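Side-chain contacts in malonyl-CoA decarboxylase (Rhodopseudomonas palustris, PDB 4KSA), which probably catalyses the decarboxylation of malonyl-CoA to acetyl-CoA and carbon dioxide: residues Q287-I292 with Y416-I421; P309-W314 with P355-L360; A363-A368 with L410-L415; G373-P378 with E426-R431. All coordinates share one frame; numbering follows the deposited sequence.

Contact 1: residues Q287-I292 with Y416-I421; sequences QVVEEI and YALGDI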
loop_
_atom_site.group_PDB
_atom_site.type_symbol
_atom_site.label_atom_id
_atom_site.label_comp_id
_atom_site.label_asym_id
_atom_site.label_seq_id
_atom_site.Cartn_x
_atom_site.Cartn_y
_atom_site.Cartn_z
ATOM N N GLN A 287 -4.412 19.433 -11.892
ATOM C CA GLN A 287 -3.893 18.148 -11.483
ATOM C C GLN A 287 -3.728 17.170 -12.640
ATOM O O GLN A 287 -2.710 16.492 -12.737
ATOM C CB GLN A 287 -4.795 17.563 -10.412
ATOM C CG GLN A 287 -5.010 18.516 -9.259
ATOM C CD GLN A 287 -5.874 17.909 -8.188
ATOM O OE1 GLN A 287 -5.487 16.934 -7.541
ATOM N NE2 GLN A 287 -7.062 18.470 -8.001
ATOM N N VAL A 288 -4.721 17.091 -13.518
ATOM C CA VAL A 288 -4.634 16.183 -14.654
ATOM C C VAL A 288 -3.485 16.574 -15.573
ATOM O O VAL A 288 -2.852 15.711 -16.180
ATOM C CB VAL A 288 -5.944 16.166 -15.474
ATOM C CG1 VAL A 288 -5.809 15.245 -16.684
ATOM C CG2 VAL A 288 -7.095 15.714 -14.590
ATOM N N VAL A 289 -3.199 17.870 -15.678
ATOM C CA VAL A 289 -2.109 18.308 -16.550
ATOM C C VAL A 289 -0.763 17.977 -15.929
ATOM O O VAL A 289 0.107 17.413 -16.596
ATOM C CB VAL A 289 -2.166 19.835 -16.860
ATOM C CG1 VAL A 289 -0.809 20.313 -17.338
ATOM C CG2 VAL A 289 -3.198 20.110 -17.950
ATOM N N GLU A 290 -0.598 18.326 -14.653
ATOM C CA GLU A 290 0.651 18.050 -13.951
ATOM C C GLU A 290 0.916 16.550 -13.998
ATOM O O GLU A 290 2.070 16.124 -14.042
ATOM C CB GLU A 290 0.581 18.552 -12.504
ATOM C CG GLU A 290 0.315 20.059 -12.438
ATOM C CD GLU A 290 0.368 20.667 -11.031
ATOM O OE1 GLU A 290 -0.405 20.234 -10.143
ATOM O OE2 GLU A 290 1.182 21.600 -10.823
ATOM N N GLU A 291 -0.144 15.746 -14.023
ATOM C CA GLU A 291 0.032 14.300 -14.083
ATOM C C GLU A 291 0.578 13.862 -15.436
ATOM O O GLU A 291 1.592 13.174 -15.504
ATOM C CB GLU A 291 -1.286 13.575 -13.801
ATOM C CG GLU A 291 -1.312 12.116 -14.289
ATOM C CD GLU A 291 -0.276 11.210 -13.611
ATOM O OE1 GLU A 291 -0.017 10.102 -14.148
ATOM O OE2 GLU A 291 0.266 11.595 -12.544
ATOM N N ILE A 292 -0.094 14.256 -16.509
ATOM C CA ILE A 292 0.349 13.893 -17.848
ATOM C C ILE A 292 1.796 14.344 -18.050
ATOM O O ILE A 292 2.630 13.582 -18.538
ATOM C CB ILE A 292 -0.561 14.537 -18.939
ATOM C CG1 ILE A 292 -1.983 13.995 -18.802
ATOM C CG2 ILE A 292 -0.042 14.219 -20.326
ATOM C CD1 ILE A 292 -2.996 14.627 -19.739
ATOM N N TYR A 416 -4.722 25.512 -21.639
ATOM C CA TYR A 416 -4.238 25.366 -20.273
ATOM C C TYR A 416 -2.734 25.513 -20.287
ATOM O O TYR A 416 -2.021 24.732 -20.922
ATOM C CB TYR A 416 -4.619 24.001 -19.677
ATOM C CG TYR A 416 -6.051 23.901 -19.194
ATOM C CD1 TYR A 416 -7.051 23.381 -20.016
ATOM C CD2 TYR A 416 -6.417 24.349 -17.918
ATOM C CE1 TYR A 416 -8.384 23.309 -19.583
ATOM C CE2 TYR A 416 -7.753 24.284 -17.476
ATOM C CZ TYR A 416 -8.725 23.764 -18.322
ATOM O OH TYR A 416 -10.035 23.724 -17.935
ATOM N N ALA A 417 -2.264 26.544 -19.601
ATOM C CA ALA A 417 -0.840 26.821 -19.509
ATOM C C ALA A 417 -0.484 26.692 -18.048
ATOM O O ALA A 417 -0.841 27.547 -17.230
ATOM C CB ALA A 417 -0.540 28.225 -19.996
ATOM N N LEU A 418 0.217 25.611 -17.734
ATOM C CA LEU A 418 0.625 25.301 -16.375
ATOM C C LEU A 418 1.524 26.365 -15.747
ATOM O O LEU A 418 2.419 26.045 -14.967
ATOM C CB LEU A 418 1.314 23.936 -16.378
ATOM C CG LEU A 418 1.712 23.285 -15.059
ATOM C CD1 LEU A 418 0.602 23.421 -14.033
ATOM C CD2 LEU A 418 2.033 21.821 -15.337
ATOM N N GLY A 419 1.276 27.626 -16.096
ATOM C CA GLY A 419 2.042 28.735 -15.560
ATOM C C GLY A 419 1.137 29.919 -15.254
ATOM O O GLY A 419 1.500 30.830 -14.498
ATOM N N ASP A 420 -0.051 29.914 -15.850
ATOM C CA ASP A 420 -1.001 30.989 -15.624
ATOM C C ASP A 420 -2.368 30.507 -15.137
ATOM O O ASP A 420 -3.287 31.316 -14.987
ATOM C CB ASP A 420 -1.158 31.837 -16.889
ATOM C CG ASP A 420 -0.755 31.095 -18.143
ATOM O OD1 ASP A 420 0.453 30.829 -18.320
ATOM O OD2 ASP A 420 -1.645 30.775 -18.955
ATOM N N ILE A 421 -2.498 29.203 -14.882
ATOM C CA ILE A 421 -3.757 28.649 -14.392
ATOM C C ILE A 421 -4.234 29.473 -13.204
ATOM O O ILE A 421 -5.358 29.969 -13.186
ATOM C CB ILE A 421 -3.608 27.194 -13.913
ATOM C CG1 ILE A 421 -3.388 26.256 -15.099
ATOM C CG2 ILE A 421 -4.848 26.781 -13.131
ATOM C CD1 ILE A 421 -4.562 26.177 -16.021
#

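Contact 2: residues P309-W314 with P355-L360; sequences PGFAKW and PIVLQL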
loop_
_atom_site.group_PDB
_atom_site.type_symbol
_atom_site.label_atom_id
_atom_site.label_comp_id
_atom_site.label_asym_id
_atom_site.label_seq_id
_atom_site.Cartn_x
_atom_site.Cartn_y
_atom_site.Cartn_z
ATOM N N PRO A 309 -22.497 24.091 -25.416
ATOM C CA PRO A 309 -23.931 23.873 -25.230
ATOM C C PRO A 309 -24.550 25.187 -24.797
ATOM O O PRO A 309 -23.961 25.932 -24.019
ATOM C CB PRO A 309 -23.965 22.805 -24.140
ATOM C CG PRO A 309 -22.806 23.195 -23.278
ATOM C CD PRO A 309 -21.728 23.490 -24.303
ATOM N N GLY A 310 -25.717 25.507 -25.321
ATOM C CA GLY A 310 -26.315 26.758 -24.909
ATOM C C GLY A 310 -25.985 27.940 -25.792
ATOM O O GLY A 310 -26.473 29.040 -25.529
ATOM N N PHE A 311 -25.145 27.740 -26.811
ATOM C CA PHE A 311 -24.831 28.832 -27.741
ATOM C C PHE A 311 -26.048 28.956 -28.641
ATOM O O PHE A 311 -26.554 30.055 -28.862
ATOM C CB PHE A 311 -23.604 28.532 -28.606
ATOM C CG PHE A 311 -23.362 29.556 -29.700
ATOM C CD1 PHE A 311 -23.105 30.885 -29.390
ATOM C CD2 PHE A 311 -23.404 29.184 -31.048
ATOM C CE1 PHE A 311 -22.893 31.836 -30.408
ATOM C CE2 PHE A 311 -23.194 30.124 -32.066
ATOM C CZ PHE A 311 -22.940 31.449 -31.745
ATOM N N ALA A 312 -26.522 27.816 -29.139
ATOM C CA ALA A 312 -27.693 27.798 -30.004
ATOM C C ALA A 312 -28.883 28.466 -29.317
ATOM O O ALA A 312 -29.556 29.329 -29.897
ATOM C CB ALA A 312 -28.046 26.367 -30.373
ATOM N N LYS A 313 -29.134 28.067 -28.076
ATOM C CA LYS A 313 -30.245 28.617 -27.320
ATOM C C LYS A 313 -30.099 30.125 -27.201
ATOM O O LYS A 313 -31.063 30.875 -27.375
ATOM C CB LYS A 313 -30.304 27.990 -25.919
ATOM C CG LYS A 313 -30.247 26.455 -25.893
ATOM C CD LYS A 313 -30.824 25.906 -24.579
ATOM C CE LYS A 313 -30.567 24.402 -24.386
ATOM N NZ LYS A 313 -29.193 24.099 -23.849
ATOM N N TRP A 314 -28.885 30.567 -26.907
ATOM C CA TRP A 314 -28.616 31.987 -26.757
ATOM C C TRP A 314 -28.851 32.747 -28.054
ATOM O O TRP A 314 -29.467 33.807 -28.042
ATOM C CB TRP A 314 -27.175 32.208 -26.308
ATOM C CG TRP A 314 -26.795 33.652 -26.221
ATOM C CD1 TRP A 314 -27.084 34.514 -25.209
ATOM C CD2 TRP A 314 -26.054 34.404 -27.192
ATOM N NE1 TRP A 314 -26.572 35.761 -25.485
ATOM C CE2 TRP A 314 -25.940 35.725 -26.698
ATOM C CE3 TRP A 314 -25.491 34.096 -28.442
ATOM C CZ2 TRP A 314 -25.264 36.731 -27.395
ATOM C CZ3 TRP A 314 -24.822 35.098 -29.136
ATOM C CH2 TRP A 314 -24.722 36.405 -28.612
ATOM N N PRO A 355 -17.940 34.050 -40.635
ATOM C CA PRO A 355 -17.595 35.352 -40.056
ATOM C C PRO A 355 -18.654 35.907 -39.107
ATOM O O PRO A 355 -18.325 36.389 -38.025
ATOM C CB PRO A 355 -17.404 36.231 -41.281
ATOM C CG PRO A 355 -18.396 35.645 -42.250
ATOM C CD PRO A 355 -18.144 34.164 -42.090
ATOM N N ILE A 356 -19.919 35.849 -39.503
ATOM C CA ILE A 356 -20.960 36.371 -38.635
ATOM C C ILE A 356 -21.110 35.544 -37.352
ATOM O O ILE A 356 -21.199 36.105 -36.255
ATOM C CB ILE A 356 -22.348 36.480 -39.372
ATOM C CG1 ILE A 356 -23.434 36.960 -38.391
ATOM C CG2 ILE A 356 -22.757 35.130 -39.959
ATOM C CD1 ILE A 356 -23.062 38.213 -37.576
ATOM N N VAL A 357 -21.123 34.218 -37.474
ATOM C CA VAL A 357 -21.266 33.373 -36.295
ATOM C C VAL A 357 -20.109 33.539 -35.315
ATOM O O VAL A 357 -20.322 33.909 -34.159
ATOM C CB VAL A 357 -21.414 31.889 -36.679
ATOM C CG1 VAL A 357 -21.209 31.014 -35.477
ATOM C CG2 VAL A 357 -22.796 31.653 -37.229
ATOM N N LEU A 358 -18.888 33.281 -35.766
ATOM C CA LEU A 358 -17.727 33.418 -34.894
ATOM C C LEU A 358 -17.730 34.739 -34.145
ATOM O O LEU A 358 -17.286 34.818 -33.008
ATOM C CB LEU A 358 -16.435 33.310 -35.698
ATOM C CG LEU A 358 -16.178 31.945 -36.327
ATOM C CD1 LEU A 358 -14.861 31.962 -37.070
ATOM C CD2 LEU A 358 -16.168 30.886 -35.246
ATOM N N GLN A 359 -18.228 35.786 -34.783
ATOM C CA GLN A 359 -18.254 37.085 -34.140
ATOM C C GLN A 359 -19.355 37.165 -33.088
ATOM O O GLN A 359 -19.222 37.877 -32.098
ATOM C CB GLN A 359 -18.442 38.179 -35.180
ATOM C CG GLN A 359 -18.281 39.570 -34.608
ATOM C CD GLN A 359 -18.835 40.621 -35.534
ATOM O OE1 GLN A 359 -18.351 40.793 -36.663
ATOM N NE2 GLN A 359 -19.869 41.331 -35.070
ATOM N N LEU A 360 -20.449 36.450 -33.313
ATOM C CA LEU A 360 -21.538 36.437 -32.350
ATOM C C LEU A 360 -21.078 35.584 -31.168
ATOM O O LEU A 360 -21.323 35.921 -29.999
ATOM C CB LEU A 360 -22.791 35.830 -32.973
ATOM C CG LEU A 360 -23.551 36.746 -33.925
ATOM C CD1 LEU A 360 -24.678 35.982 -34.598
ATOM C CD2 LEU A 360 -24.086 37.928 -33.131
#

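Contact 3: residues A363-A368 with L410-L415; sequences AYFLQA and LMVNYL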
loop_
_atom_site.group_PDB
_atom_site.type_symbol
_atom_site.label_atom_id
_atom_site.label_comp_id
_atom_site.label_asym_id
_atom_site.label_seq_id
_atom_site.Cartn_x
_atom_site.Cartn_y
_atom_site.Cartn_z
ATOM N N ALA A 363 -19.095 37.539 -28.602
ATOM C CA ALA A 363 -19.852 38.371 -27.677
ATOM C C ALA A 363 -20.493 37.432 -26.660
ATOM O O ALA A 363 -20.606 37.762 -25.480
ATOM C CB ALA A 363 -20.919 39.162 -28.413
ATOM N N TYR A 364 -20.911 36.260 -27.130
ATOM C CA TYR A 364 -21.506 35.257 -26.255
ATOM C C TYR A 364 -20.502 34.962 -25.127
ATOM O O TYR A 364 -20.738 35.251 -23.954
ATOM C CB TYR A 364 -21.786 33.986 -27.062
ATOM C CG TYR A 364 -22.225 32.804 -26.239
ATOM C CD1 TYR A 364 -23.366 32.868 -25.447
ATOM C CD2 TYR A 364 -21.513 31.608 -26.272
ATOM C CE1 TYR A 364 -23.798 31.769 -24.707
ATOM C CE2 TYR A 364 -21.937 30.495 -25.535
ATOM C CZ TYR A 364 -23.082 30.585 -24.758
ATOM O OH TYR A 364 -23.523 29.490 -24.055
ATOM N N PHE A 365 -19.367 34.404 -25.509
ATOM C CA PHE A 365 -18.328 34.067 -24.567
ATOM C C PHE A 365 -17.818 35.229 -23.741
ATOM O O PHE A 365 -17.723 35.124 -22.520
ATOM C CB PHE A 365 -17.160 33.432 -25.309
ATOM C CG PHE A 365 -17.409 32.017 -25.721
ATOM C CD1 PHE A 365 -17.097 31.590 -27.005
ATOM C CD2 PHE A 365 -17.899 31.091 -24.806
ATOM C CE1 PHE A 365 -17.263 30.259 -27.370
ATOM C CE2 PHE A 365 -18.068 29.760 -25.159
ATOM C CZ PHE A 365 -17.749 29.340 -26.441
ATOM N N LEU A 366 -17.486 36.340 -24.387
ATOM C CA LEU A 366 -16.944 37.475 -23.654
ATOM C C LEU A 366 -17.927 38.445 -23.024
ATOM O O LEU A 366 -17.568 39.149 -22.077
ATOM C CB LEU A 366 -15.976 38.257 -24.539
ATOM C CG LEU A 366 -14.565 37.689 -24.679
ATOM C CD1 LEU A 366 -14.611 36.237 -25.046
ATOM C CD2 LEU A 366 -13.826 38.459 -25.740
ATOM N N GLN A 367 -19.161 38.484 -23.517
ATOM C CA GLN A 367 -20.146 39.425 -22.984
ATOM C C GLN A 367 -21.368 38.815 -22.300
ATOM O O GLN A 367 -21.874 39.372 -21.332
ATOM C CB GLN A 367 -20.607 40.371 -24.099
ATOM C CG GLN A 367 -19.563 41.397 -24.543
ATOM C CD GLN A 367 -19.854 41.975 -25.927
ATOM O OE1 GLN A 367 -20.995 42.335 -26.244
ATOM N NE2 GLN A 367 -18.815 42.074 -26.755
ATOM N N ALA A 368 -21.842 37.680 -22.798
ATOM C CA ALA A 368 -23.017 37.024 -22.218
ATOM C C ALA A 368 -22.777 36.471 -20.808
ATOM O O ALA A 368 -21.971 35.555 -20.613
ATOM C CB ALA A 368 -23.492 35.899 -23.142
ATOM N N LEU A 410 -20.437 24.654 -33.636
ATOM C CA LEU A 410 -19.367 25.441 -33.051
ATOM C C LEU A 410 -18.714 24.806 -31.826
ATOM O O LEU A 410 -19.380 24.493 -30.843
ATOM C CB LEU A 410 -19.898 26.833 -32.692
ATOM C CG LEU A 410 -18.898 27.962 -32.409
ATOM C CD1 LEU A 410 -18.506 27.997 -30.952
ATOM C CD2 LEU A 410 -17.675 27.782 -33.300
HETATM N N MSE A 411 -17.400 24.616 -31.907
HETATM C CA MSE A 411 -16.607 24.060 -30.814
HETATM C C MSE A 411 -15.501 25.056 -30.518
HETATM O O MSE A 411 -15.357 26.053 -31.222
HETATM C CB MSE A 411 -15.978 22.725 -31.195
HETATM C CG MSE A 411 -16.961 21.588 -31.324
HETATM SE SE MSE A 411 -16.043 19.881 -31.340
HETATM C CE MSE A 411 -16.226 19.434 -29.457
ATOM N N VAL A 412 -14.732 24.798 -29.469
ATOM C CA VAL A 412 -13.637 25.679 -29.114
ATOM C C VAL A 412 -12.521 24.921 -28.424
ATOM O O VAL A 412 -12.652 23.745 -28.097
ATOM C CB VAL A 412 -14.073 26.794 -28.168
ATOM C CG1 VAL A 412 -15.132 27.653 -28.822
ATOM C CG2 VAL A 412 -14.564 26.194 -26.880
ATOM N N ASN A 413 -11.403 25.607 -28.233
ATOM C CA ASN A 413 -10.265 25.035 -27.553
ATOM C C ASN A 413 -9.998 26.004 -26.430
ATOM O O ASN A 413 -10.024 27.219 -26.636
ATOM C CB ASN A 413 -9.012 24.987 -28.434
ATOM C CG ASN A 413 -9.246 24.345 -29.786
ATOM O OD1 ASN A 413 -9.386 25.035 -30.791
ATOM N ND2 ASN A 413 -9.273 23.026 -29.825
ATOM N N TYR A 414 -9.792 25.483 -25.229
ATOM C CA TYR A 414 -9.447 26.342 -24.109
ATOM C C TYR A 414 -7.976 25.970 -23.974
ATOM O O TYR A 414 -7.594 24.836 -24.257
ATOM C CB TYR A 414 -10.263 25.994 -22.862
ATOM C CG TYR A 414 -11.717 26.436 -22.935
ATOM C CD1 TYR A 414 -12.107 27.703 -22.501
ATOM C CD2 TYR A 414 -12.706 25.575 -23.433
ATOM C CE1 TYR A 414 -13.453 28.113 -22.548
ATOM C CE2 TYR A 414 -14.055 25.973 -23.495
ATOM C CZ TYR A 414 -14.417 27.241 -23.048
ATOM O OH TYR A 414 -15.738 27.626 -23.101
ATOM N N LEU A 415 -7.141 26.927 -23.597
ATOM C CA LEU A 415 -5.714 26.671 -23.502
ATOM C C LEU A 415 -5.264 26.653 -22.052
ATOM O O LEU A 415 -5.428 27.637 -21.318
ATOM C CB LEU A 415 -4.960 27.744 -24.311
ATOM C CG LEU A 415 -3.463 27.646 -24.636
ATOM C CD1 LEU A 415 -2.643 27.963 -23.395
ATOM C CD2 LEU A 415 -3.145 26.270 -25.197
#

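Contact 4: residues G373-P378 with E426-R431; sequences GRPLDP and EALFER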
loop_
_atom_site.group_PDB
_atom_site.type_symbol
_atom_site.label_atom_id
_atom_site.label_comp_id
_atom_site.label_asym_id
_atom_site.label_seq_id
_atom_site.Cartn_x
_atom_site.Cartn_y
_atom_site.Cartn_z
ATOM N N GLY A 373 -23.466 36.687 -12.846
ATOM C CA GLY A 373 -22.529 37.595 -13.469
ATOM C C GLY A 373 -21.421 36.752 -14.046
ATOM O O GLY A 373 -20.396 37.262 -14.497
ATOM N N ARG A 374 -21.638 35.442 -14.026
ATOM C CA ARG A 374 -20.648 34.509 -14.530
ATOM C C ARG A 374 -20.864 34.207 -16.004
ATOM O O ARG A 374 -21.986 34.282 -16.511
ATOM C CB ARG A 374 -20.706 33.184 -13.757
ATOM C CG ARG A 374 -20.859 33.302 -12.245
ATOM C CD ARG A 374 -20.452 32.002 -11.552
ATOM N NE ARG A 374 -19.084 32.054 -11.025
ATOM C CZ ARG A 374 -17.973 32.218 -11.751
ATOM N NH1 ARG A 374 -18.028 32.350 -13.073
ATOM N NH2 ARG A 374 -16.792 32.265 -11.143
ATOM N N PRO A 375 -19.783 33.871 -16.720
ATOM C CA PRO A 375 -19.983 33.565 -18.132
ATOM C C PRO A 375 -21.149 32.587 -18.282
ATOM O O PRO A 375 -21.190 31.538 -17.646
ATOM C CB PRO A 375 -18.628 32.988 -18.562
ATOM C CG PRO A 375 -17.881 32.745 -17.260
ATOM C CD PRO A 375 -18.357 33.832 -16.373
ATOM N N LEU A 376 -22.101 32.967 -19.120
ATOM C CA LEU A 376 -23.303 32.192 -19.376
ATOM C C LEU A 376 -23.072 30.743 -19.812
ATOM O O LEU A 376 -23.788 29.845 -19.367
ATOM C CB LEU A 376 -24.133 32.925 -20.426
ATOM C CG LEU A 376 -25.601 32.622 -20.697
ATOM C CD1 LEU A 376 -25.919 33.335 -21.994
ATOM C CD2 LEU A 376 -25.905 31.132 -20.844
ATOM N N ASP A 377 -22.094 30.498 -20.678
ATOM C CA ASP A 377 -21.859 29.125 -21.126
ATOM C C ASP A 377 -21.263 28.274 -20.020
ATOM O O ASP A 377 -20.181 28.562 -19.505
ATOM C CB ASP A 377 -20.934 29.085 -22.345
ATOM C CG ASP A 377 -20.565 27.651 -22.770
ATOM O OD1 ASP A 377 -21.439 26.908 -23.275
ATOM O OD2 ASP A 377 -19.386 27.269 -22.597
ATOM N N PRO A 378 -21.969 27.205 -19.639
ATOM C CA PRO A 378 -21.533 26.281 -18.588
ATOM C C PRO A 378 -20.137 25.648 -18.776
ATOM O O PRO A 378 -19.407 25.468 -17.801
ATOM C CB PRO A 378 -22.654 25.238 -18.564
ATOM C CG PRO A 378 -23.209 25.296 -19.968
ATOM C CD PRO A 378 -23.251 26.773 -20.215
ATOM N N GLU A 426 -7.736 33.512 -10.704
ATOM C CA GLU A 426 -7.850 34.670 -9.814
ATOM C C GLU A 426 -8.505 35.871 -10.502
ATOM O O GLU A 426 -9.301 36.601 -9.888
ATOM C CB GLU A 426 -6.469 35.076 -9.292
ATOM C CG GLU A 426 -5.891 34.161 -8.211
ATOM C CD GLU A 426 -6.733 34.142 -6.933
ATOM O OE1 GLU A 426 -7.214 35.214 -6.501
ATOM O OE2 GLU A 426 -6.899 33.049 -6.347
ATOM N N ALA A 427 -8.164 36.064 -11.777
ATOM C CA ALA A 427 -8.697 37.157 -12.582
ATOM C C ALA A 427 -10.198 37.002 -12.798
ATOM O O ALA A 427 -10.960 37.958 -12.625
ATOM C CB ALA A 427 -7.990 37.199 -13.920
ATOM N N LEU A 428 -10.616 35.795 -13.170
ATOM C CA LEU A 428 -12.027 35.522 -13.420
ATOM C C LEU A 428 -12.882 35.583 -12.168
ATOM O O LEU A 428 -14.022 36.040 -12.217
ATOM C CB LEU A 428 -12.191 34.152 -14.090
ATOM C CG LEU A 428 -13.563 33.747 -14.654
ATOM C CD1 LEU A 428 -14.452 33.218 -13.558
ATOM C CD2 LEU A 428 -14.211 34.938 -15.352
ATOM N N PHE A 429 -12.332 35.136 -11.046
ATOM C CA PHE A 429 -13.078 35.121 -9.797
ATOM C C PHE A 429 -13.006 36.397 -8.992
ATOM O O PHE A 429 -13.984 36.798 -8.369
ATOM C CB PHE A 429 -12.616 33.954 -8.923
ATOM C CG PHE A 429 -13.285 32.655 -9.251
ATOM C CD1 PHE A 429 -13.103 32.051 -10.493
ATOM C CD2 PHE A 429 -14.099 32.027 -8.314
ATOM C CE1 PHE A 429 -13.723 30.835 -10.796
ATOM C CE2 PHE A 429 -14.716 30.820 -8.612
ATOM C CZ PHE A 429 -14.525 30.223 -9.858
ATOM N N GLU A 430 -11.840 37.030 -8.990
ATOM C CA GLU A 430 -11.655 38.267 -8.242
ATOM C C GLU A 430 -12.178 39.489 -8.998
ATOM O O GLU A 430 -13.002 40.239 -8.474
ATOM C CB GLU A 430 -10.173 38.464 -7.909
ATOM C CG GLU A 430 -9.653 37.608 -6.758
ATOM C CD GLU A 430 -10.256 37.989 -5.405
ATOM O OE1 GLU A 430 -10.112 39.159 -4.985
ATOM O OE2 GLU A 430 -10.872 37.115 -4.756
ATOM N N ARG A 431 -11.708 39.665 -10.236
ATOM C CA ARG A 431 -12.081 40.808 -11.079
ATOM C C ARG A 431 -13.173 40.543 -12.106
ATOM O O ARG A 431 -13.792 41.478 -12.596
ATOM C CB ARG A 431 -10.841 41.332 -11.808
ATOM C CG ARG A 431 -9.713 41.810 -10.897
ATOM C CD ARG A 431 -8.385 41.170 -11.282
ATOM N NE ARG A 431 -7.268 41.839 -10.633
ATOM C CZ ARG A 431 -6.950 43.119 -10.833
ATOM N NH1 ARG A 431 -5.910 43.670 -10.198
ATOM N NH2 ARG A 431 -7.671 43.852 -11.677
#

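Contact 1: residues Q287-I292 with Y416-I421
Leu418 lays its two methyl groups across the side chains of Val289 and Glu290, neighbours on one turn of helix 284-295. The branches divide the work. CD1 meets the aliphatic stem of Glu290 at CG, 3.7 Å away, while CD2 lies 3.8 Å from CG1 of Val289 and also touches that same CG of Glu290. The side chains of Leu418 and Val289 slide past each other in opposite directions, whereas Glu290 crosses the leucine at about a right angle. With CG of Leu418 anti to its backbone N (chi1 -173°), the fork reaches out from the loop to the helix. Across this contact Glu290 acts mainly through its hydrocarbon stem, extended beyond CG, and its OE2 comes 3.7 Å from CD1 of Leu418, a van der Waals approach. Shortening Glu290 to an alanine would probably leave Leu418 CD1 without the methylene it rests on and open a gap beside the leucine. Deeper in, Val289 CG2 faces CB of Tyr416 more loosely, at 4.5 Å, and the tyrosine hydroxyl is hydrogen-bonded to His383. The helix connects the parallel strands 262-270 and 301-304 as a beta-alpha-beta crossover. Val289 and Tyr416 both pack on Phe302 of strand 301-304, and Tyr416 pairs with Phe302 through the backbone, so the loop leaving strand 411-416 is laid against the crossover helix.

Contact 2: residues P309-W314 with P355-L360
Two helices meet here through aromatic side chains: the first turn of helix 311-320 supplies Phe311 and Trp314, three residues apart and both directed at helix 347-367. Phe311 is the deeper of the pair. Its CE2 lies 4.0 Å from CG1 of Val357, the ring and the valine crossing obliquely, and its CE1 edge comes 4.2 Å from the backbone C of Leu360. Trp314 reaches the same residue with the far rim of its six-membered ring. There CZ3 of Trp314 stands 3.7 Å from the carbonyl O of Leu360, and CB of that leucine is 4.4 Å from CZ3. Both aromatic groups hold CG anti to the backbone N (chi1 172° for Phe311, 176° for Trp314), which throws the two rings out from the helix in the same sense. What joins the helices is van der Waals touch of ring carbons with valine, leucine and main chain. Tyr364, one turn further along helix 347-367, meets both rings, Leu360 also packs on Leu335 of helix 329-335, and Phe311 touches Ser407 of helix 401-407.

Contact 3: residues A363-A368 with L410-L415
Phe365 is the hub of this contact, its ring reaching from helix 347-367 to the strand that carries Val412 and Tyr414. The nearest partner is CG1 of Val412, 3.7 Å from CE1 of Phe365 and slightly further from CZ, with the two side chains coming from opposite directions. From the other side of the ring plane, CD1 of Leu410 comes 4.4 Å from CE1 of Phe365, a looser touch. Tyr414 arrives obliquely, its OH 3.8 Å from CE2 of Phe365. In Val412 the touching methyl is anti to the carbonyl carbon (chi1 -61°), which projects it off the strand at the ring. A second layer sets these groups in place. Tyr364, the preceding residue on the helix, rests CD2 3.9 Å above one face of the Phe365 ring, toward its rim, and Val308 packs on both Phe365 and Leu410. Tyr414 is stacked on His383, and its backbone N bonds to the side chain of Thr304, while Val412 leans on Leu393 of the neighbouring strand. All four touching residues are buried. Even the phenol oxygen meets a ring carbon without bonding to it, so the fit rests on dispersion and side-chain form, not on directional bonds.

Contact 4: residues G373-P378 with E426-R431
Arg374 forms a cation-pi interaction with Phe429, by which the loop between helices 347-367 and 378-385 reaches helix 421-431. Its guanidinium carbon CZ lies 4.7 Å from the centroid of the Phe429 ring, 20° off the ring normal. The groups are far from stacked flat: their planes stand 59° apart, and NH2 leads, over one face and toward the rim, with CZ of the phenylalanine 3.3 Å away. A bend at chi3 (99°) swings the head of the arginine to the helix. Leu428 borders the same group, its CD1 in the guanidinium plane, at the edge, 3.5 Å from NH2 of Arg374. Replacing Phe429 with an alanine would probably leave the Arg374 guanidinium without the pi face its charge lies over, and less restrained in its rotation. Next along the loop, Pro375 touches the other leucine branch, its CD 4.4 Å from CD2 of Leu428. Both Arg374 and Pro375 also pack on Arg381 of helix 378-385. Helix 421-431 also meets a second subunit, where Glu430 OE2 accepts hydrogen bonds from the backbone N atoms of Arg50 and Gly51 of that subunit, and Phe429 packs on the same Gly51. The loop ends at Asp377, the N-cap residue of helix 378-385, whose OD2 accepts a weak hydrogen bond from Ala380 N.

How the contacts relate
Read from the N terminus, the chain opens contact 1 at 287-292 on the crossover helix, then opens contact 2 at 309-314 and closes it at 355-360, a short loop complete in itself. Contact 3 opens at 363-368, further along helix 347-367, and contact 4 at 373-378 in the loop beyond. Strand 411-416 then closes contact 3, and its exit closes contact 1, so contacts 2 and 3 lie wholly within the long loop of contact 1. Contact 4 closes last, at 426-431, crossing both contact 1 and contact 3. Contacts 2 and 3 meet around Tyr364, and Leu376 of contact 4 touches Trp314 and Tyr364; together the contacts tie helices 311-320 and 347-367 to strand 411-416 and helix 421-431.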